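Alkaline phosphatase D (Bacillus subtilis, PDB 2YEQ) hydrolyses phosphate esters, as a phosphodiesterase and alkaline phosphatase, at an active site that holds iron and calcium. Local coordinates at residues K58-G63 and D80-N85; L143-H148 and R263-G268; Q42-K47 and L71-H76; Q240-H245 and M259-H264. All coordinates share one frame; numbering follows the deposited sequence.

Contact 1 of 4, residues K58-G63 and D80-N85; sequences KIVRKG and DGLEPN. With PE5 (3,6,9,12,15,18,21,24-octaoxahexacosan-1-ol), chain X.
A classic beta bulge on the outermost strand 59-67 sets up this contact: Val60 and Arg61 lie together opposite Val50 of strand 44-51, and both point their side chains toward the loop 80-85. The polar half belongs to Arg61. Its CG stands anti to the backbone N, and a bend at chi2 (75°) carries the guanidinium to Asp80, which it grips side-on with two nitrogens converging on a single carboxylate oxygen. NH2 of Arg61 lies 3.0 Å from OD1 of Asp80, on the syn lone pair of that oxygen, while NE of Arg61 meets the same OD1 at 3.2 Å, nearly along its C-O axis. The guanidinium and carboxylate planes are 29° apart, and OD1 sits somewhat out of the guanidinium plane. A weak bond of 3.1 Å from NE of Arg61 to O of Asp80 adds a backbone acceptor. Methionine in place of Arg61 would probably leave the Asp80 carboxylate without its cationic partner and let it turn more freely. Alongside, CG2 of Val60 touches CD2 of buried Leu82 at 3.8 Å, the two side chains crossing at about a right angle, and both also pack on Tyr88. The other methyl, CG1 of Val60, lies 3.8 Å from O2 of the bound PE5. The loop 80-85 carries the chain from strand 74-79 of one sheet to strand 87-94 of the other, a sheet-to-sheet connection of a beta sandwich, consistent with the E-set assignment of this N-terminal domain.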
# COMPACT_ATOMS: atom_id res chain seq x y z
N LYS A 58 -18.45 11.30 26.16
CA LYS A 58 -18.15 10.00 26.76
C LYS A 58 -16.69 9.60 26.54
O LYS A 58 -16.40 8.63 25.83
CB LYS A 58 -19.07 8.92 26.18
CG LYS A 58 -20.55 9.15 26.49
CD LYS A 58 -21.44 8.26 25.64
CE LYS A 58 -22.89 8.73 25.62
NZ LYS A 58 -23.61 8.26 24.40
N ILE A 59 -15.79 10.33 27.19
CA ILE A 59 -14.36 10.13 27.01
C ILE A 59 -13.94 8.88 27.77
O ILE A 59 -14.28 8.75 28.93
CB ILE A 59 -13.58 11.38 27.49
CG1 ILE A 59 -13.80 12.52 26.49
CG2 ILE A 59 -12.10 11.07 27.65
CD1 ILE A 59 -13.45 13.91 27.03
N VAL A 60 -13.22 7.97 27.11
CA VAL A 60 -12.72 6.74 27.75
C VAL A 60 -11.23 6.75 28.05
O VAL A 60 -10.77 5.96 28.84
CB VAL A 60 -13.02 5.49 26.91
CG1 VAL A 60 -14.52 5.33 26.73
CG2 VAL A 60 -12.31 5.54 25.54
N ARG A 61 -10.48 7.62 27.40
CA ARG A 61 -9.03 7.59 27.51
C ARG A 61 -8.52 8.94 27.08
O ARG A 61 -9.03 9.51 26.12
CB ARG A 61 -8.46 6.49 26.59
CG ARG A 61 -7.10 5.99 26.97
CD ARG A 61 -7.15 5.08 28.18
NE ARG A 61 -5.83 4.56 28.50
CZ ARG A 61 -4.85 5.26 29.09
NH1 ARG A 61 -5.02 6.53 29.43
NH2 ARG A 61 -3.69 4.67 29.34
N LYS A 62 -7.53 9.45 27.80
CA LYS A 62 -6.93 10.75 27.48
C LYS A 62 -5.50 10.77 28.00
O LYS A 62 -5.14 9.94 28.83
CB LYS A 62 -7.75 11.87 28.09
CG LYS A 62 -7.71 11.90 29.62
CD LYS A 62 -8.51 13.05 30.15
CE LYS A 62 -8.73 12.93 31.66
NZ LYS A 62 -9.55 14.06 32.16
N GLY A 63 -4.70 11.71 27.49
CA GLY A 63 -3.33 11.88 27.93
C GLY A 63 -2.65 13.07 27.27
O GLY A 63 -3.30 13.88 26.60
N ASP A 80 -4.64 2.71 24.78
CA ASP A 80 -5.01 1.38 25.23
C ASP A 80 -6.18 1.44 26.22
O ASP A 80 -6.77 2.50 26.41
CB ASP A 80 -3.80 0.66 25.81
CG ASP A 80 -3.25 1.32 27.06
OD1 ASP A 80 -3.79 2.35 27.52
OD2 ASP A 80 -2.24 0.79 27.57
N GLY A 81 -6.52 0.30 26.82
CA GLY A 81 -7.67 0.22 27.73
C GLY A 81 -8.99 0.34 27.00
O GLY A 81 -9.96 0.82 27.56
N LEU A 82 -9.02 -0.08 25.73
CA LEU A 82 -10.23 0.02 24.92
C LEU A 82 -10.94 -1.33 24.85
O LEU A 82 -10.37 -2.36 25.18
CB LEU A 82 -9.90 0.49 23.50
CG LEU A 82 -9.16 1.82 23.34
CD1 LEU A 82 -8.90 2.13 21.86
CD2 LEU A 82 -9.96 2.95 24.00
N GLU A 83 -12.18 -1.31 24.40
CA GLU A 83 -12.97 -2.53 24.24
C GLU A 83 -12.86 -3.03 22.81
O GLU A 83 -12.67 -2.24 21.89
CB GLU A 83 -14.45 -2.26 24.54
CG GLU A 83 -14.75 -1.77 25.96
CD GLU A 83 -16.23 -1.47 26.14
OE1 GLU A 83 -17.02 -2.44 26.24
OE2 GLU A 83 -16.62 -0.27 26.14
N PRO A 84 -13.07 -4.33 22.60
CA PRO A 84 -12.92 -4.92 21.26
C PRO A 84 -14.08 -4.65 20.31
O PRO A 84 -15.20 -4.45 20.73
CB PRO A 84 -12.77 -6.40 21.54
CG PRO A 84 -13.45 -6.61 22.82
CD PRO A 84 -13.24 -5.36 23.63
N ASN A 85 -13.77 -4.63 19.03
CA ASN A 85 -14.73 -4.42 17.97
C ASN A 85 -15.63 -3.21 18.18
O ASN A 85 -16.83 -3.27 17.91
CB ASN A 85 -15.56 -5.68 17.80
CG ASN A 85 -16.14 -5.83 16.42
OD1 ASN A 85 -15.74 -5.18 15.47
ND2 ASN A 85 -17.14 -6.68 16.32
O1 PE5 X . -16.73 2.04 29.65
C1 PE5 X . -15.70 3.02 29.68
C2 PE5 X . -16.18 4.31 30.36
O2 PE5 X . -17.12 5.00 29.53
C3 PE5 X . -17.28 6.39 29.83
C4 PE5 X . -18.52 6.91 29.14

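Contact 2 of 4, residues L143-H148 and R263-G268; sequences LDLVFH and RHFTYG. With EDO (1,2-ethanediol), chain B.
With CG between the backbone N and the carbonyl carbon (chi1 67°), Phe265 sends its ring across to Leu145 and Phe147, while Phe147, its CG beside the backbone N (chi1 -71°), swings its own ring end toward the same place. The two phenyl groups come from opposite directions and meet through their outermost carbons, CZ of Phe147 lying 3.8 Å from CZ of Phe265, at the edge of the Phe265 ring. CD2 of Leu145 adds a looser touch, 4.2 Å from CE2 of Phe265. Phe119 packs edge-to-face on Phe147, and Phe273 lies against Phe265, so the pair belongs to a larger aromatic cluster. Farther along, the OH of Tyr267 stands 3.2 Å from CG of Asp144, closer than to either carboxylate oxygen; this is contact without a hydrogen bond, the hydroxyl lying above the carboxylate. The charge of Asp144 is instead met by Lys105 at OD1, while the backbone N of Thr118 binds OD2. Alanine at Asp144 would probably leave Lys105 and the Thr118 N-H without this acceptor and open a gap beside the Tyr267 hydroxyl. In the loop just before the strand, O2 of a bound ethanediol donates to O of Leu143 at 2.7 Å. Strand 145-148 lies inside one mixed sheet and strand 263-267 at the rim of another, and their facing side chains form part of the interior between two sheets, as in the calcineurin-type metallophosphatase fold.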
# COMPACT_ATOMS: atom_id res chain seq x y z
N LEU A 143 -16.14 0.88 6.09
CA LEU A 143 -15.03 -0.07 6.19
C LEU A 143 -14.63 -0.25 7.62
O LEU A 143 -14.74 0.69 8.42
CB LEU A 143 -13.82 0.45 5.40
CG LEU A 143 -14.06 0.93 3.98
CD1 LEU A 143 -12.77 1.60 3.45
CD2 LEU A 143 -14.54 -0.23 3.07
N ASP A 144 -14.13 -1.43 7.94
CA ASP A 144 -13.50 -1.71 9.22
C ASP A 144 -12.03 -1.23 9.25
O ASP A 144 -11.52 -0.86 10.30
CB ASP A 144 -13.53 -3.20 9.51
CG ASP A 144 -14.97 -3.75 9.64
OD1 ASP A 144 -15.68 -3.30 10.55
OD2 ASP A 144 -15.36 -4.64 8.83
N LEU A 145 -11.35 -1.29 8.11
CA LEU A 145 -9.98 -0.77 8.01
C LEU A 145 -9.56 -0.59 6.57
O LEU A 145 -10.28 -0.95 5.63
CB LEU A 145 -8.98 -1.62 8.82
CG LEU A 145 -8.82 -3.12 8.56
CD1 LEU A 145 -7.90 -3.34 7.41
CD2 LEU A 145 -8.22 -3.79 9.78
N VAL A 146 -8.42 0.08 6.39
CA VAL A 146 -7.82 0.32 5.11
C VAL A 146 -6.37 -0.20 5.15
O VAL A 146 -5.68 -0.04 6.18
CB VAL A 146 -7.82 1.82 4.76
CG1 VAL A 146 -6.99 2.11 3.52
CG2 VAL A 146 -9.25 2.31 4.56
N PHE A 147 -5.94 -0.82 4.05
CA PHE A 147 -4.53 -1.19 3.82
C PHE A 147 -3.92 -0.31 2.75
O PHE A 147 -4.53 -0.06 1.71
CB PHE A 147 -4.40 -2.64 3.30
CG PHE A 147 -4.70 -3.68 4.32
CD1 PHE A 147 -3.73 -4.11 5.19
CD2 PHE A 147 -5.97 -4.26 4.40
CE1 PHE A 147 -3.99 -5.08 6.13
CE2 PHE A 147 -6.24 -5.25 5.35
CZ PHE A 147 -5.25 -5.65 6.21
N HIS A 148 -2.71 0.17 2.98
CA HIS A 148 -1.95 0.78 1.92
C HIS A 148 -0.75 -0.13 1.63
O HIS A 148 -0.06 -0.56 2.55
CB HIS A 148 -1.53 2.21 2.26
CG HIS A 148 -1.20 3.02 1.06
ND1 HIS A 148 -0.01 2.88 0.38
CD2 HIS A 148 -1.92 3.94 0.38
CE1 HIS A 148 -0.01 3.68 -0.67
NE2 HIS A 148 -1.16 4.34 -0.69
N ARG A 263 4.46 -7.40 9.88
CA ARG A 263 3.72 -7.66 11.09
C ARG A 263 2.44 -8.44 10.80
O ARG A 263 2.03 -8.59 9.65
CB ARG A 263 3.39 -6.36 11.82
CG ARG A 263 2.63 -5.33 10.98
CD ARG A 263 2.89 -3.91 11.51
NE ARG A 263 2.03 -2.85 10.95
CZ ARG A 263 2.10 -2.34 9.74
NH1 ARG A 263 3.00 -2.74 8.83
NH2 ARG A 263 1.27 -1.37 9.42
N HIS A 264 1.87 -8.98 11.86
CA HIS A 264 0.73 -9.88 11.74
C HIS A 264 -0.38 -9.54 12.73
O HIS A 264 -0.14 -9.11 13.84
CB HIS A 264 1.20 -11.32 11.93
CG HIS A 264 0.09 -12.30 12.16
ND1 HIS A 264 -0.42 -12.56 13.42
CD2 HIS A 264 -0.62 -13.06 11.30
CE1 HIS A 264 -1.40 -13.44 13.31
NE2 HIS A 264 -1.55 -13.76 12.04
N PHE A 265 -1.62 -9.75 12.30
CA PHE A 265 -2.76 -9.67 13.22
C PHE A 265 -3.93 -10.50 12.67
O PHE A 265 -3.99 -10.81 11.49
CB PHE A 265 -3.19 -8.21 13.43
CG PHE A 265 -3.76 -7.56 12.22
CD1 PHE A 265 -2.93 -7.03 11.24
CD2 PHE A 265 -5.13 -7.47 12.04
CE1 PHE A 265 -3.45 -6.43 10.11
CE2 PHE A 265 -5.66 -6.87 10.91
CZ PHE A 265 -4.82 -6.36 9.94
N THR A 266 -4.87 -10.86 13.55
CA THR A 266 -6.04 -11.63 13.15
C THR A 266 -7.28 -10.79 13.39
O THR A 266 -7.34 -10.02 14.33
CB THR A 266 -6.17 -12.94 13.94
OG1 THR A 266 -6.33 -12.62 15.33
CG2 THR A 266 -4.92 -13.81 13.78
N TYR A 267 -8.25 -10.93 12.50
CA TYR A 267 -9.53 -10.27 12.64
C TYR A 267 -10.51 -11.31 13.18
O TYR A 267 -11.18 -12.01 12.42
CB TYR A 267 -9.97 -9.71 11.31
CG TYR A 267 -11.05 -8.68 11.45
CD1 TYR A 267 -10.74 -7.35 11.64
CD2 TYR A 267 -12.41 -9.05 11.41
CE1 TYR A 267 -11.74 -6.38 11.78
CE2 TYR A 267 -13.43 -8.08 11.55
CZ TYR A 267 -13.08 -6.75 11.74
OH TYR A 267 -14.05 -5.80 11.88
N GLY A 268 -10.57 -11.44 14.50
CA GLY A 268 -11.30 -12.53 15.14
C GLY A 268 -10.76 -13.87 14.65
O GLY A 268 -9.54 -14.06 14.55
C1 EDO B . -14.34 3.57 11.32
O1 EDO B . -13.17 4.24 11.76
C2 EDO B . -14.04 2.11 11.06
O2 EDO B . -15.29 1.43 10.97

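Contact 3 of 4, residues Q42-K47 and L71-H76; sequences QAVPVK and LAHSVH. With EDO (1,2-ethanediol), chain R.
His73 and Val75 are the residues of 71-76 that meet 42-47. At the start of the segment, O of Leu71 accepts two bonds from Ser74, one from its backbone N and a shorter one of 2.7 Å from OG of Ser74, which lies in the carbonyl plane; the loop is thereby closed tightly on itself. Ala72 and His73 both have left-handed backbone angles as the chain turns. From there the His73 ring reaches the other segment, CG anti to the carbonyl carbon (chi1 -71°), and NE2 of His73 donates to O of Gln42 at 2.8 Å. This bond is nearly straight (170°) and lies in the ring plane, though it arrives tilted from the carbonyl plane. CD2 of His73 also lies 4.0 Å from CG2 of Val44, so one ring combines a polar edge with apolar packing. Next, Val75 directs CG2 at CG2 of Val46, 3.9 Å away, and both valines rest on Phe92 as well. His76 points off the contact: its ring stacks on Tyr243 and NE2 bonds to the backbone O of Tyr243, while its backbone N donates to O2 of a bound ethanediol at 2.8 Å. Strands 44-51 and 74-79 belong to different sheets, and these inward side chains form part of the hydrophobic interior of the N-terminal beta sandwich, with the histidine bond pinning the loop ahead of strand 44-51, an arrangement consistent with an immunoglobulin-like E-set domain.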
# COMPACT_ATOMS: atom_id res chain seq x y z
N GLN A 42 11.74 23.17 19.88
CA GLN A 42 11.43 22.80 21.27
C GLN A 42 10.24 21.84 21.32
O GLN A 42 9.42 21.80 20.41
CB GLN A 42 11.12 24.05 22.12
CG GLN A 42 9.84 24.76 21.73
CD GLN A 42 9.80 26.24 22.14
OE1 GLN A 42 10.84 26.91 22.23
NE2 GLN A 42 8.60 26.75 22.38
N ALA A 43 10.17 21.07 22.40
CA ALA A 43 9.11 20.10 22.57
C ALA A 43 7.81 20.83 22.89
O ALA A 43 7.84 21.84 23.57
CB ALA A 43 9.45 19.12 23.67
N VAL A 44 6.70 20.35 22.33
CA VAL A 44 5.39 21.00 22.45
C VAL A 44 4.39 19.96 22.97
O VAL A 44 4.29 18.87 22.42
CB VAL A 44 4.94 21.59 21.09
CG1 VAL A 44 3.55 22.26 21.21
CG2 VAL A 44 5.98 22.58 20.58
N PRO A 45 3.67 20.28 24.04
CA PRO A 45 2.70 19.33 24.57
C PRO A 45 1.47 19.19 23.65
O PRO A 45 0.94 20.19 23.15
CB PRO A 45 2.32 19.93 25.93
CG PRO A 45 2.59 21.36 25.79
CD PRO A 45 3.80 21.46 24.92
N VAL A 46 1.04 17.96 23.44
CA VAL A 46 -0.17 17.71 22.64
C VAL A 46 -1.08 16.80 23.44
O VAL A 46 -0.70 15.66 23.79
CB VAL A 46 0.15 17.10 21.26
CG1 VAL A 46 -1.16 16.89 20.44
CG2 VAL A 46 1.10 18.01 20.47
N LYS A 47 -2.27 17.30 23.78
CA LYS A 47 -3.24 16.51 24.52
C LYS A 47 -4.05 15.68 23.54
O LYS A 47 -4.22 16.06 22.37
CB LYS A 47 -4.17 17.41 25.34
CG LYS A 47 -3.44 18.15 26.48
CD LYS A 47 -4.41 18.83 27.45
CE LYS A 47 -3.70 19.44 28.66
NZ LYS A 47 -2.59 18.58 29.19
N LEU A 71 11.52 14.30 15.78
CA LEU A 71 10.54 13.54 14.99
C LEU A 71 9.54 14.44 14.23
O LEU A 71 8.38 14.05 14.01
CB LEU A 71 9.81 12.57 15.91
CG LEU A 71 10.69 11.48 16.57
CD1 LEU A 71 9.88 10.72 17.59
CD2 LEU A 71 11.25 10.51 15.58
N ALA A 72 10.00 15.63 13.83
CA ALA A 72 9.21 16.60 13.06
C ALA A 72 7.89 16.98 13.75
O ALA A 72 6.90 17.32 13.09
CB ALA A 72 8.97 16.09 11.63
N HIS A 73 7.90 16.95 15.07
CA HIS A 73 6.73 17.23 15.92
C HIS A 73 5.53 16.34 15.55
O HIS A 73 4.36 16.74 15.67
CB HIS A 73 6.35 18.73 15.86
CG HIS A 73 7.33 19.62 16.56
ND1 HIS A 73 8.39 20.21 15.90
CD2 HIS A 73 7.41 20.02 17.84
CE1 HIS A 73 9.07 20.96 16.75
NE2 HIS A 73 8.51 20.84 17.94
N SER A 74 5.84 15.11 15.12
CA SER A 74 4.82 14.11 14.95
C SER A 74 4.37 13.61 16.32
O SER A 74 5.06 13.77 17.35
CB SER A 74 5.32 12.96 14.09
OG SER A 74 6.41 12.31 14.72
N VAL A 75 3.19 13.02 16.34
CA VAL A 75 2.64 12.47 17.56
C VAL A 75 2.17 11.04 17.27
O VAL A 75 1.41 10.82 16.32
CB VAL A 75 1.45 13.33 18.07
CG1 VAL A 75 0.81 12.67 19.27
CG2 VAL A 75 1.93 14.77 18.40
N HIS A 76 2.65 10.09 18.05
CA HIS A 76 2.17 8.70 17.99
C HIS A 76 1.70 8.33 19.38
O HIS A 76 2.49 8.37 20.31
CB HIS A 76 3.28 7.73 17.59
CG HIS A 76 3.78 7.93 16.20
ND1 HIS A 76 4.60 8.98 15.84
CD2 HIS A 76 3.58 7.21 15.07
CE1 HIS A 76 4.86 8.90 14.55
NE2 HIS A 76 4.25 7.84 14.06
C1 EDO R . 6.51 11.51 20.80
O1 EDO R . 7.45 12.38 20.17
C2 EDO R . 5.10 11.90 20.39
O2 EDO R . 4.29 10.74 20.25

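Contact 4 of 4, residues Q240-H245 and M259-H264; sequences QAYYEH and MQLYRH. With PE5 (3,6,9,12,15,18,21,24-octaoxahexacosan-1-ol), chain V; EDO (1,2-ethanediol), chain C.
Apolar contacts alone join the helix of Tyr242 and Tyr243 to Met259 and Leu261. Met259, extended with CG anti to the backbone N (chi1 -178°), delivers its terminal methyl between the two tyrosines: CE of Met259 lies 3.9 Å from CB of Tyr243 and 4.0 Å from CD2 of Tyr242, approaching the latter ring at its edge. Leu261 follows with CD2 at 4.2 Å from CE2 of Tyr242, and the Met259 and Leu261 side chains each cross that of Tyr242 at about a right angle. Hydrogen bonds act within each partner instead. In the 259-264 segment NH1 of Arg263 donates to O of Leu261 at 2.8 Å, and NE2 of Gln260 reaches O of Tyr262 at 2.9 Å while also lying over the centre of one face of the Tyr262 ring. On the helix, ND1 of His245 bonds to O of Ala241 at 2.8 Å, one turn back, and NE2 of Gln240 donates to OE2 of Glu244 at 2.9 Å from above the carboxylate plane; Glu244 also has a salt bridge to Arg183. OE1 of Gln240 accepts from a bound ethanediol. The C-terminal part of helix 228-245 thus packs on the irregular chain that leads into strand 263-267, with Trp208 and Leu248 also touching Met259, helix 179-190 packing against Gln240, Ala241 and Tyr242, and helix 308-320 lying against Tyr262 and His264.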
# COMPACT_ATOMS: atom_id res chain seq x y z
N GLN A 240 12.78 7.06 8.40
CA GLN A 240 12.44 7.95 9.50
C GLN A 240 11.22 8.82 9.13
O GLN A 240 10.28 8.93 9.91
CB GLN A 240 13.61 8.87 9.93
CG GLN A 240 13.23 9.73 11.16
CD GLN A 240 14.41 10.44 11.84
OE1 GLN A 240 15.56 9.96 11.84
NE2 GLN A 240 14.11 11.57 12.47
N ALA A 241 11.24 9.43 7.95
CA ALA A 241 10.13 10.29 7.49
C ALA A 241 8.83 9.50 7.37
O ALA A 241 7.74 10.03 7.67
CB ALA A 241 10.44 10.93 6.17
N TYR A 242 8.94 8.23 6.97
CA TYR A 242 7.77 7.36 6.87
C TYR A 242 7.18 7.11 8.25
O TYR A 242 5.99 7.32 8.47
CB TYR A 242 8.15 6.04 6.21
CG TYR A 242 7.01 5.13 5.85
CD1 TYR A 242 6.36 5.24 4.64
CD2 TYR A 242 6.63 4.10 6.70
CE1 TYR A 242 5.29 4.38 4.31
CE2 TYR A 242 5.60 3.23 6.37
CZ TYR A 242 4.95 3.37 5.17
OH TYR A 242 3.95 2.48 4.85
N TYR A 243 8.01 6.70 9.19
CA TYR A 243 7.59 6.54 10.56
C TYR A 243 6.89 7.82 11.07
O TYR A 243 5.81 7.74 11.66
CB TYR A 243 8.74 6.17 11.51
CG TYR A 243 8.30 6.17 12.94
CD1 TYR A 243 7.63 5.07 13.48
CD2 TYR A 243 8.46 7.30 13.75
CE1 TYR A 243 7.17 5.07 14.79
CE2 TYR A 243 8.00 7.31 15.05
CZ TYR A 243 7.35 6.19 15.57
OH TYR A 243 6.89 6.20 16.87
N GLU A 244 7.53 8.97 10.89
CA GLU A 244 7.02 10.25 11.40
C GLU A 244 5.61 10.51 10.86
O GLU A 244 4.82 11.15 11.53
CB GLU A 244 7.97 11.40 11.05
CG GLU A 244 9.28 11.34 11.85
CD GLU A 244 10.38 12.25 11.39
OE1 GLU A 244 10.27 12.80 10.27
OE2 GLU A 244 11.39 12.40 12.15
N HIS A 245 5.30 10.04 9.65
CA HIS A 245 4.02 10.35 9.03
C HIS A 245 2.99 9.23 9.03
O HIS A 245 1.90 9.39 8.51
CB HIS A 245 4.23 10.89 7.62
CG HIS A 245 4.89 12.23 7.61
ND1 HIS A 245 6.25 12.38 7.74
CD2 HIS A 245 4.37 13.48 7.57
CE1 HIS A 245 6.54 13.67 7.77
NE2 HIS A 245 5.42 14.35 7.66
N MET A 259 14.19 -0.96 9.95
CA MET A 259 12.88 -0.64 10.51
C MET A 259 11.92 -1.84 10.43
O MET A 259 11.71 -2.40 9.35
CB MET A 259 12.30 0.56 9.76
CG MET A 259 10.95 1.03 10.26
SD MET A 259 10.51 2.66 9.60
CE MET A 259 8.71 2.60 9.82
N GLN A 260 11.35 -2.23 11.57
CA GLN A 260 10.45 -3.38 11.61
C GLN A 260 9.07 -2.95 11.10
O GLN A 260 8.34 -2.27 11.79
CB GLN A 260 10.34 -3.93 13.03
CG GLN A 260 9.48 -5.18 13.15
CD GLN A 260 10.02 -6.32 12.30
OE1 GLN A 260 11.21 -6.63 12.37
NE2 GLN A 260 9.18 -6.91 11.48
N LEU A 261 8.74 -3.33 9.87
CA LEU A 261 7.44 -3.02 9.31
C LEU A 261 6.59 -4.29 9.10
O LEU A 261 5.37 -4.24 9.30
CB LEU A 261 7.57 -2.26 8.02
CG LEU A 261 6.31 -1.52 7.53
CD1 LEU A 261 5.79 -0.49 8.58
CD2 LEU A 261 6.59 -0.83 6.23
N TYR A 262 7.18 -5.41 8.71
CA TYR A 262 6.35 -6.61 8.58
C TYR A 262 5.73 -7.00 9.92
O TYR A 262 6.35 -6.86 10.97
CB TYR A 262 7.05 -7.77 7.86
CG TYR A 262 8.13 -8.51 8.61
CD1 TYR A 262 7.81 -9.52 9.51
CD2 TYR A 262 9.47 -8.27 8.34
CE1 TYR A 262 8.81 -10.25 10.15
CE2 TYR A 262 10.47 -8.98 8.96
CZ TYR A 262 10.15 -9.97 9.86
OH TYR A 262 11.16 -10.65 10.45
N ARG A 263 4.46 -7.40 9.88
CA ARG A 263 3.72 -7.66 11.09
C ARG A 263 2.44 -8.44 10.80
O ARG A 263 2.03 -8.59 9.65
CB ARG A 263 3.39 -6.36 11.82
CG ARG A 263 2.63 -5.33 10.98
CD ARG A 263 2.89 -3.91 11.51
NE ARG A 263 2.03 -2.85 10.95
CZ ARG A 263 2.10 -2.34 9.74
NH1 ARG A 263 3.00 -2.74 8.83
NH2 ARG A 263 1.27 -1.37 9.42
N HIS A 264 1.87 -8.98 11.86
CA HIS A 264 0.73 -9.88 11.74
C HIS A 264 -0.38 -9.54 12.73
O HIS A 264 -0.14 -9.11 13.84
CB HIS A 264 1.20 -11.32 11.93
CG HIS A 264 0.09 -12.30 12.16
ND1 HIS A 264 -0.42 -12.56 13.42
CD2 HIS A 264 -0.62 -13.06 11.30
CE1 HIS A 264 -1.40 -13.44 13.31
NE2 HIS A 264 -1.55 -13.76 12.04
C50 PE5 V . 10.18 -10.33 14.67
O1 PE5 V . 9.17 -9.38 14.32
C1 PE5 V . 7.84 -9.91 14.34
C2 PE5 V . 6.85 -8.88 13.78
O2 PE5 V . 6.36 -8.05 14.84
C3 PE5 V . 5.93 -6.73 14.47
C4 PE5 V . 6.07 -5.76 15.64
C1 EDO C . 17.91 6.41 13.63
O1 EDO C . 18.40 6.53 14.96
C2 EDO C . 17.12 7.66 13.21
O2 EDO C . 16.07 7.31 12.31

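From the N terminus, segment 42-47 opens contact 3 and 58-63 opens contact 1; contact 3 closes at 71-76 before contact 1 closes at 80-85, so the two cross. Both join the four-stranded sheet (44-51, 59-67) to the large mixed sheet that runs on into the phosphatase domain, near opposite ends of its edge strand 74-79. Contact 2 opens at 143-148 and spans a long loop to 263-268. Contact 4 opens within that loop and ends on the same stretch, sharing Arg263 and His264, so helix 228-245 and strand 145-148 both meet the chain at strand 263-267. Between domains, contact 3 meets contact 4 where His76 joins Tyr243, and Asn85 of contact 1 packs near Tyr267 of contact 2.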